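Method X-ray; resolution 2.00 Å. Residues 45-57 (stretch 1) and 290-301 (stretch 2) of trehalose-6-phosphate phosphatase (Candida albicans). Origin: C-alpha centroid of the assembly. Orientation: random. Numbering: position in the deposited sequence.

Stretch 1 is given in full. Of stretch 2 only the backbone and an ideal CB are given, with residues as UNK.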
ATOM      1  N   PRO A  45      -1.593   3.167 -15.486  1.00 29.22           N
ATOM      2  CA  PRO A  45      -1.987   4.503 -15.013  1.00 31.47           C
ATOM      3  C   PRO A  45      -2.835   5.271 -16.031  1.00 36.75           C
ATOM      4  O   PRO A  45      -2.482   5.314 -17.211  1.00 36.73           O
ATOM      5  CB  PRO A  45      -0.654   5.211 -14.806  1.00 33.48           C
ATOM      6  CG  PRO A  45       0.349   4.125 -14.694  1.00 35.03           C
ATOM      7  CD  PRO A  45      -0.133   3.001 -15.518  1.00 28.50           C
ATOM      8  N   SER A  46      -3.943   5.843 -15.575  1.00 37.68           N
ATOM      9  CA  SER A  46      -4.767   6.711 -16.402  1.00 33.63           C
ATOM     10  C   SER A  46      -4.078   8.043 -16.563  1.00 35.73           C
ATOM     11  O   SER A  46      -3.225   8.406 -15.746  1.00 35.70           O
ATOM     12  CB  SER A  46      -6.167   6.906 -15.772  1.00 36.21           C
ATOM     13  OG  SER A  46      -6.098   7.666 -14.566  1.00 35.21           O
ATOM     14  N   ASP A  47      -4.467   8.794 -17.591  1.00 38.85           N
ATOM     15  CA  ASP A  47      -3.951  10.156 -17.775  1.00 40.22           C
ATOM     16  C   ASP A  47      -4.332  11.047 -16.572  1.00 32.84           C
ATOM     17  O   ASP A  47      -3.544  11.894 -16.134  1.00 39.09           O
ATOM     18  CB  ASP A  47      -4.463  10.763 -19.092  1.00 38.67           C
ATOM     19  CG  ASP A  47      -4.015  12.198 -19.285  1.00 36.93           C
ATOM     20  OD1 ASP A  47      -2.799  12.469 -19.205  1.00 40.98           O
ATOM     21  OD2 ASP A  47      -4.884  13.063 -19.505  1.00 44.49           O
ATOM     22  N   LYS A  48      -5.542  10.871 -16.059  1.00 35.65           N
ATOM     23  CA  LYS A  48      -5.972  11.651 -14.888  1.00 38.00           C
ATOM     24  C   LYS A  48      -5.017  11.446 -13.704  1.00 33.29           C
ATOM     25  O   LYS A  48      -4.582  12.409 -13.059  1.00 34.69           O
ATOM     26  CB  LYS A  48      -7.392  11.287 -14.476  1.00 36.22           C
ATOM     27  CG  LYS A  48      -7.898  12.126 -13.302  1.00 36.69           C
ATOM     28  CD  LYS A  48      -9.352  11.844 -13.001  1.00 39.98           C
ATOM     29  CE  LYS A  48      -9.948  12.909 -12.084  1.00 43.66           C
ATOM     30  NZ  LYS A  48     -11.363  12.581 -11.728  1.00 41.94           N
ATOM     31  N   LEU A  49      -4.669  10.190 -13.440  1.00 33.12           N
ATOM     32  CA  LEU A  49      -3.691   9.886 -12.391  1.00 31.27           C
ATOM     33  C   LEU A  49      -2.355  10.569 -12.686  1.00 34.48           C
ATOM     34  O   LEU A  49      -1.740  11.188 -11.802  1.00 33.10           O
ATOM     35  CB  LEU A  49      -3.505   8.374 -12.252  1.00 33.45           C
ATOM     36  CG  LEU A  49      -2.343   7.900 -11.363  1.00 33.67           C
ATOM     37  CD1 LEU A  49      -2.485   8.404  -9.921  1.00 31.88           C
ATOM     38  CD2 LEU A  49      -2.247   6.379 -11.383  1.00 32.50           C
ATOM     39  N   ASN A  50      -1.896  10.454 -13.932  1.00 36.92           N
ATOM     40  CA  ASN A  50      -0.631  11.070 -14.298  1.00 36.63           C
ATOM     41  C   ASN A  50      -0.660  12.566 -14.102  1.00 32.95           C
ATOM     42  O   ASN A  50       0.317  13.144 -13.649  1.00 38.43           O
ATOM     43  CB  ASN A  50      -0.257  10.726 -15.740  1.00 39.83           C
ATOM     44  CG  ASN A  50       0.181   9.288 -15.878  1.00 43.69           C
ATOM     45  OD1 ASN A  50       0.626   8.680 -14.900  1.00 42.11           O
ATOM     46  ND2 ASN A  50       0.050   8.728 -17.082  1.00 41.24           N
ATOM     47  N   ARG A  51      -1.785  13.199 -14.414  1.00 35.30           N
ATOM     48  CA  ARG A  51      -1.869  14.654 -14.257  1.00 40.05           C
ATOM     49  C   ARG A  51      -1.863  15.028 -12.778  1.00 37.23           C
ATOM     50  O   ARG A  51      -1.190  15.980 -12.348  1.00 39.40           O
ATOM     51  CB  ARG A  51      -3.126  15.202 -14.942  1.00 46.90           C
ATOM     52  CG  ARG A  51      -3.197  16.732 -15.001  1.00 52.14           C
ATOM     53  CD  ARG A  51      -4.287  17.201 -15.981  1.00 62.09           C
ATOM     54  NE  ARG A  51      -5.259  16.142 -16.292  1.00 59.65           N
ATOM     55  CZ  ARG A  51      -6.529  16.142 -15.883  1.00 61.77           C
ATOM     56  NH1 ARG A  51      -6.993  17.148 -15.150  1.00 66.44           N
ATOM     57  NH2 ARG A  51      -7.335  15.135 -16.211  1.00 63.02           N
ATOM     58  N   ILE A  52      -2.598  14.251 -11.994  1.00 38.79           N
ATOM     59  CA  ILE A  52      -2.619  14.450 -10.556  1.00 32.20           C
ATOM     60  C   ILE A  52      -1.214  14.351  -9.976  1.00 33.97           C
ATOM     61  O   ILE A  52      -0.761  15.248  -9.259  1.00 39.70           O
ATOM     62  CB  ILE A  52      -3.540  13.411  -9.883  1.00 33.63           C
ATOM     63  CG1 ILE A  52      -5.000  13.728 -10.216  1.00 33.87           C
ATOM     64  CG2 ILE A  52      -3.315  13.392  -8.370  1.00 33.81           C
ATOM     65  CD1 ILE A  52      -5.991  12.620  -9.839  1.00 36.83           C
ATOM     66  N   LEU A  53      -0.496  13.295 -10.345  1.00 37.88           N
ATOM     67  CA  LEU A  53       0.838  13.074  -9.808  1.00 34.50           C
ATOM     68  C   LEU A  53       1.790  14.184 -10.230  1.00 37.14           C
ATOM     69  O   LEU A  53       2.605  14.642  -9.426  1.00 41.01           O
ATOM     70  CB  LEU A  53       1.372  11.701 -10.231  1.00 35.94           C
ATOM     71  CG  LEU A  53       0.616  10.482  -9.688  1.00 37.06           C
ATOM     72  CD1 LEU A  53       1.206   9.182 -10.233  1.00 38.00           C
ATOM     73  CD2 LEU A  53       0.584  10.463  -8.140  1.00 31.93           C
ATOM     74  N   ASP A  54       1.704  14.613 -11.487  1.00 40.40           N
ATOM     75  CA  ASP A  54       2.560  15.706 -11.954  1.00 41.52           C
ATOM     76  C   ASP A  54       2.317  16.986 -11.157  1.00 40.23           C
ATOM     77  O   ASP A  54       3.252  17.584 -10.623  1.00 40.60           O
ATOM     78  CB  ASP A  54       2.352  15.969 -13.450  1.00 45.44           C
ATOM     79  CG  ASP A  54       3.355  16.966 -14.013  1.00 51.75           C
ATOM     80  OD1 ASP A  54       4.523  16.963 -13.555  1.00 52.20           O
ATOM     81  OD2 ASP A  54       2.979  17.747 -14.913  1.00 58.30           O
ATOM     82  N   VAL A  55       1.055  17.385 -11.044  1.00 42.99           N
ATOM     83  CA  VAL A  55       0.730  18.616 -10.327  1.00 41.67           C
ATOM     84  C   VAL A  55       1.101  18.512  -8.855  1.00 41.45           C
ATOM     85  O   VAL A  55       1.700  19.431  -8.281  1.00 42.53           O
ATOM     86  CB  VAL A  55      -0.764  18.965 -10.430  1.00 41.16           C
ATOM     87  CG1 VAL A  55      -1.070  20.204  -9.593  1.00 44.38           C
ATOM     88  CG2 VAL A  55      -1.160  19.182 -11.876  1.00 44.87           C
ATOM     89  N   LEU A  56       0.756  17.389  -8.238  1.00 40.17           N
ATOM     90  CA  LEU A  56       1.063  17.220  -6.824  1.00 40.52           C
ATOM     91  C   LEU A  56       2.570  17.170  -6.575  1.00 38.79           C
ATOM     92  O   LEU A  56       3.072  17.824  -5.658  1.00 40.46           O
ATOM     93  CB  LEU A  56       0.383  15.963  -6.282  1.00 40.62           C
ATOM     94  CG  LEU A  56      -1.141  16.053  -6.154  1.00 36.85           C
ATOM     95  CD1 LEU A  56      -1.675  14.811  -5.466  1.00 38.73           C
ATOM     96  CD2 LEU A  56      -1.578  17.307  -5.422  1.00 37.99           C
ATOM     97  N   SER A  57       3.305  16.434  -7.410  1.00 40.49           N
ATOM     98  CA  SER A  57       4.744  16.298  -7.198  1.00 42.18           C
ATOM     99  C   SER A  57       5.492  17.596  -7.508  1.00 42.82           C
ATOM    100  O   SER A  57       6.626  17.784  -7.057  1.00 43.49           O
ATOM    101  CB  SER A  57       5.332  15.163  -8.047  1.00 43.94           C
ATOM    102  OG  SER A  57       5.223  15.435  -9.436  1.00 41.45           O
ATOM    103  N   UNK A 290     -11.073   8.114  -5.415  1.00 31.12           N
ATOM    104  CA  UNK A 290      -9.701   8.450  -5.022  1.00 28.57           C
ATOM    105  C   UNK A 290      -9.158   9.556  -5.929  1.00 31.35           C
ATOM    106  O   UNK A 290      -8.599  10.549  -5.460  1.00 28.40           O
ATOM    107  CB  UNK A 290      -8.800   7.215  -5.085  1.00 28.57           C
ATOM    108  N   UNK A 291      -9.319   9.388  -7.237  1.00 32.39           N
ATOM    109  CA  UNK A 291      -8.779  10.386  -8.160  1.00 32.69           C
ATOM    110  C   UNK A 291      -9.534  11.719  -8.058  1.00 32.23           C
ATOM    111  O   UNK A 291      -8.929  12.791  -8.183  1.00 33.25           O
ATOM    112  CB  UNK A 291      -8.840   9.859  -9.595  1.00 32.69           C
ATOM    113  N   UNK A 292     -10.843  11.654  -7.808  1.00 34.13           N
ATOM    114  CA  UNK A 292     -11.621  12.873  -7.572  1.00 32.35           C
ATOM    115  C   UNK A 292     -11.018  13.642  -6.413  1.00 33.64           C
ATOM    116  O   UNK A 292     -10.756  14.844  -6.517  1.00 37.33           O
ATOM    117  CB  UNK A 292     -13.089  12.545  -7.291  1.00 32.35           C
ATOM    118  N   UNK A 293     -10.755  12.924  -5.321  1.00 35.57           N
ATOM    119  CA  UNK A 293     -10.209  13.525  -4.113  1.00 31.61           C
ATOM    120  C   UNK A 293      -8.803  14.059  -4.345  1.00 34.04           C
ATOM    121  O   UNK A 293      -8.475  15.174  -3.922  1.00 34.30           O
ATOM    122  CB  UNK A 293     -10.202  12.507  -2.971  1.00 31.61           C
ATOM    123  N   UNK A 294      -7.955  13.268  -4.999  1.00 34.13           N
ATOM    124  CA  UNK A 294      -6.599  13.742  -5.270  1.00 35.61           C
ATOM    125  C   UNK A 294      -6.647  14.916  -6.263  1.00 34.44           C
ATOM    126  O   UNK A 294      -5.895  15.900  -6.132  1.00 34.60           O
ATOM    127  CB  UNK A 294      -5.731  12.607  -5.817  1.00 35.61           C
ATOM    128  N   UNK A 295      -7.529  14.799  -7.253  1.00 34.52           N
ATOM    129  CA  UNK A 295      -7.768  15.875  -8.202  1.00 39.55           C
ATOM    130  C   UNK A 295      -8.186  17.159  -7.508  1.00 41.44           C
ATOM    131  O   UNK A 295      -7.725  18.245  -7.853  1.00 41.75           O
ATOM    132  CB  UNK A 295      -8.838  15.458  -9.213  1.00 39.55           C
ATOM    133  N   UNK A 296      -9.052  17.018  -6.508  1.00 40.80           N
ATOM    134  CA  UNK A 296      -9.492  18.142  -5.694  1.00 38.34           C
ATOM    135  C   UNK A 296      -8.315  18.841  -5.030  1.00 41.46           C
ATOM    136  O   UNK A 296      -8.175  20.061  -5.109  1.00 43.21           O
ATOM    137  CB  UNK A 296     -10.489  17.671  -4.633  1.00 38.34           C
ATOM    138  N   UNK A 297      -7.461  18.057  -4.377  1.00 40.37           N
ATOM    139  CA  UNK A 297      -6.277  18.608  -3.742  1.00 39.81           C
ATOM    140  C   UNK A 297      -5.373  19.259  -4.779  1.00 43.07           C
ATOM    141  O   UNK A 297      -4.744  20.283  -4.517  1.00 43.40           O
ATOM    142  CB  UNK A 297      -5.519  17.519  -2.980  1.00 39.81           C
ATOM    143  N   UNK A 298      -5.323  18.649  -5.956  1.00 37.56           N
ATOM    144  CA  UNK A 298      -4.418  19.096  -7.010  1.00 43.80           C
ATOM    145  C   UNK A 298      -4.851  20.411  -7.664  1.00 48.06           C
ATOM    146  O   UNK A 298      -4.068  21.049  -8.367  1.00 49.52           O
ATOM    147  CB  UNK A 298      -4.305  18.009  -8.080  1.00 43.80           C
ATOM    148  N   UNK A 299      -6.092  20.816  -7.439  1.00 47.74           N
ATOM    149  CA  UNK A 299      -6.611  21.997  -8.103  1.00 49.55           C
ATOM    150  C   UNK A 299      -7.056  21.711  -9.531  1.00 52.49           C
ATOM    151  O   UNK A 299      -7.133  22.623 -10.357  1.00 50.52           O
ATOM    152  CB  UNK A 299      -5.553  23.102  -8.101  1.00 49.55           C
ATOM    153  N   UNK A 300      -7.345  20.446  -9.823  1.00 51.07           N
ATOM    154  CA  UNK A 300      -7.778  20.039 -11.159  1.00 53.57           C
ATOM    155  C   UNK A 300      -9.279  20.138 -11.302  1.00 60.30           C
ATOM    156  O   UNK A 300      -9.795  21.149 -11.772  1.00 64.26           O
ATOM    157  CB  UNK A 300      -7.320  18.611 -11.462  1.00 53.57           C
ATOM    158  N   UNK A 301      -9.976  19.067 -10.929  1.00 62.33           N
ATOM    159  CA  UNK A 301     -11.432  19.030 -11.000  1.00 63.60           C
ATOM    160  C   UNK A 301     -11.995  18.444  -9.708  1.00 61.38           C
ATOM    161  O   UNK A 301     -12.219  19.163  -8.730  1.00 60.92           O
ATOM    162  CB  UNK A 301     -11.897  18.216 -12.209  1.00 63.60           C
TER

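The two helices run side by side, their N-to-C directions 34° apart and their axes 9.4 Å apart at closest approach. No hydrogen bond joins them; the contacts are mostly apolar.

Position 290 has a sideways CB with no atom of stretch 1 within 5.5 Å, so many residues suit. It is Val290, which makes no contact.

Position 291 points toward stretch 1. Its ideal CB lies 4.0 Å from both Ile52 CD1 and Lys48 CD. Leu49 and Ser46 lie further along, so a longer apolar chain such as leucine, methionine or isoleucine would suit. It is Leu291 (m, t). Its CD2 is 4.3 Å from Leu49 CD1, and its CD1 is 3.8 Å from Ser46 OG.

Position 292 points away, but its ideal CB is 4.8 Å from Lys48 NZ. Polar or acidic residues fit the nearby charge. It is Glu292. Its CG is 4.2 Å from Lys48 NZ, yet no salt bridge forms.

Positions 293, which points away, and 296, which is out of reach, are open to many residues. They are Thr293 and Leu296.

Position 294 points toward stretch 1, its ideal CB 3.6 Å from Ile52 CG2 and 4.6 Å from Leu56 CD1. An apolar residue is expected, and several would do. It is Leu294, whose CB packs against Ile52 CG2.

At position 295 an ideal CB would clash with Leu291 O at 2.9 Å, which favours glycine. It is Gly295. Ile52 CD1 lies 3.7 Å from Gly295 N.

At 297 the sideways ideal CB is 4.6 Å from Leu56 CD2, so apolar residues fit. It is Leu297.

Position 298 points toward stretch 1, with its ideal CB 3.9 Å from Leu56 CD2 and 4.2 Å from Val55 CG1. A small apolar residue suits this close approach. It is Ala298, and its O lies 3.3 Å from Val55 CG1.

Position 299 has phi/psi of 80/22, which calls for glycine. It is Gly299, in a Schellman motif.

Position 300 points toward stretch 1, near Arg51, Ile52 and Val55. A branched apolar chain could bridge them. It is Leu300. Its CD1 lies 3.7 Å from Val55 CG2; its CD2 lies 3.7 Å from Ile52 CG1 and 3.3 Å from Arg51 NH1.

Position 301 points toward stretch 1 but finds nothing close to its ideal CB. Many residues would fit. It is Val301, with CG2 at the edge of the Arg51 guanidinium, 4.5 Å from NH1.

Stretch 2, residues 290-301: VLETLGLLAGLV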
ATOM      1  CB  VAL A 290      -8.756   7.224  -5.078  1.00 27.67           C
ATOM      2  CG1 VAL A 290      -7.319   7.646  -4.771  1.00 31.73           C
ATOM      3  CG2 VAL A 290      -9.206   6.126  -4.093  1.00 26.76           C
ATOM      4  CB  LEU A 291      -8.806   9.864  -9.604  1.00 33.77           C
ATOM      5  CG  LEU A 291      -8.058   8.542  -9.804  1.00 36.99           C
ATOM      6  CD1 LEU A 291      -7.893   8.200 -11.303  1.00 35.00           C
ATOM      7  CD2 LEU A 291      -6.726   8.549  -9.082  1.00 32.98           C
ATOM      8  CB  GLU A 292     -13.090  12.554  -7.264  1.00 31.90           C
ATOM      9  CG  GLU A 292     -13.866  11.917  -8.408  1.00 36.53           C
ATOM     10  CD  GLU A 292     -15.261  11.477  -7.991  1.00 40.15           C
ATOM     11  OE1 GLU A 292     -15.623  11.626  -6.795  1.00 43.21           O
ATOM     12  OE2 GLU A 292     -15.997  10.952  -8.858  1.00 44.16           O
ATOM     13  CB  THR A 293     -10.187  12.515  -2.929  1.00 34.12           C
ATOM     14  OG1 THR A 293     -11.507  12.016  -2.691  1.00 34.54           O
ATOM     15  CG2 THR A 293      -9.678  13.180  -1.670  1.00 31.23           C
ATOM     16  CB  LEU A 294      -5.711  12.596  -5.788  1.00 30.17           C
ATOM     17  CG  LEU A 294      -5.520  11.436  -4.794  1.00 34.51           C
ATOM     18  CD1 LEU A 294      -4.621  10.353  -5.367  1.00 32.83           C
ATOM     19  CD2 LEU A 294      -4.960  11.942  -3.462  1.00 27.86           C
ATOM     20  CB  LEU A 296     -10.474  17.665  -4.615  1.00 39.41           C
ATOM     21  CG  LEU A 296     -10.960  18.756  -3.659  1.00 42.39           C
ATOM     22  CD1 LEU A 296     -11.892  19.704  -4.413  1.00 42.32           C
ATOM     23  CD2 LEU A 296     -11.612  18.196  -2.380  1.00 39.61           C
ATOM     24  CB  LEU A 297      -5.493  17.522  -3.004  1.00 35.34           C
ATOM     25  CG  LEU A 297      -6.203  16.718  -1.913  1.00 41.84           C
ATOM     26  CD1 LEU A 297      -5.215  15.762  -1.252  1.00 36.24           C
ATOM     27  CD2 LEU A 297      -6.813  17.657  -0.901  1.00 34.73           C
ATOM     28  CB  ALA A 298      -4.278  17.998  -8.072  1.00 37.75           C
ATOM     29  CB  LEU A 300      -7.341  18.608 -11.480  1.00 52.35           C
ATOM     30  CG  LEU A 300      -5.944  18.304 -12.026  1.00 54.05           C
ATOM     31  CD1 LEU A 300      -4.826  19.018 -11.294  1.00 51.01           C
ATOM     32  CD2 LEU A 300      -5.727  16.795 -12.083  1.00 46.92           C
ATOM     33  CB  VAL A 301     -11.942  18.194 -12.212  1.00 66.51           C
ATOM     34  CG1 VAL A 301     -13.300  18.704 -12.678  1.00 65.46           C
ATOM     35  CG2 VAL A 301     -10.949  18.229 -13.368  1.00 62.16           C
TER
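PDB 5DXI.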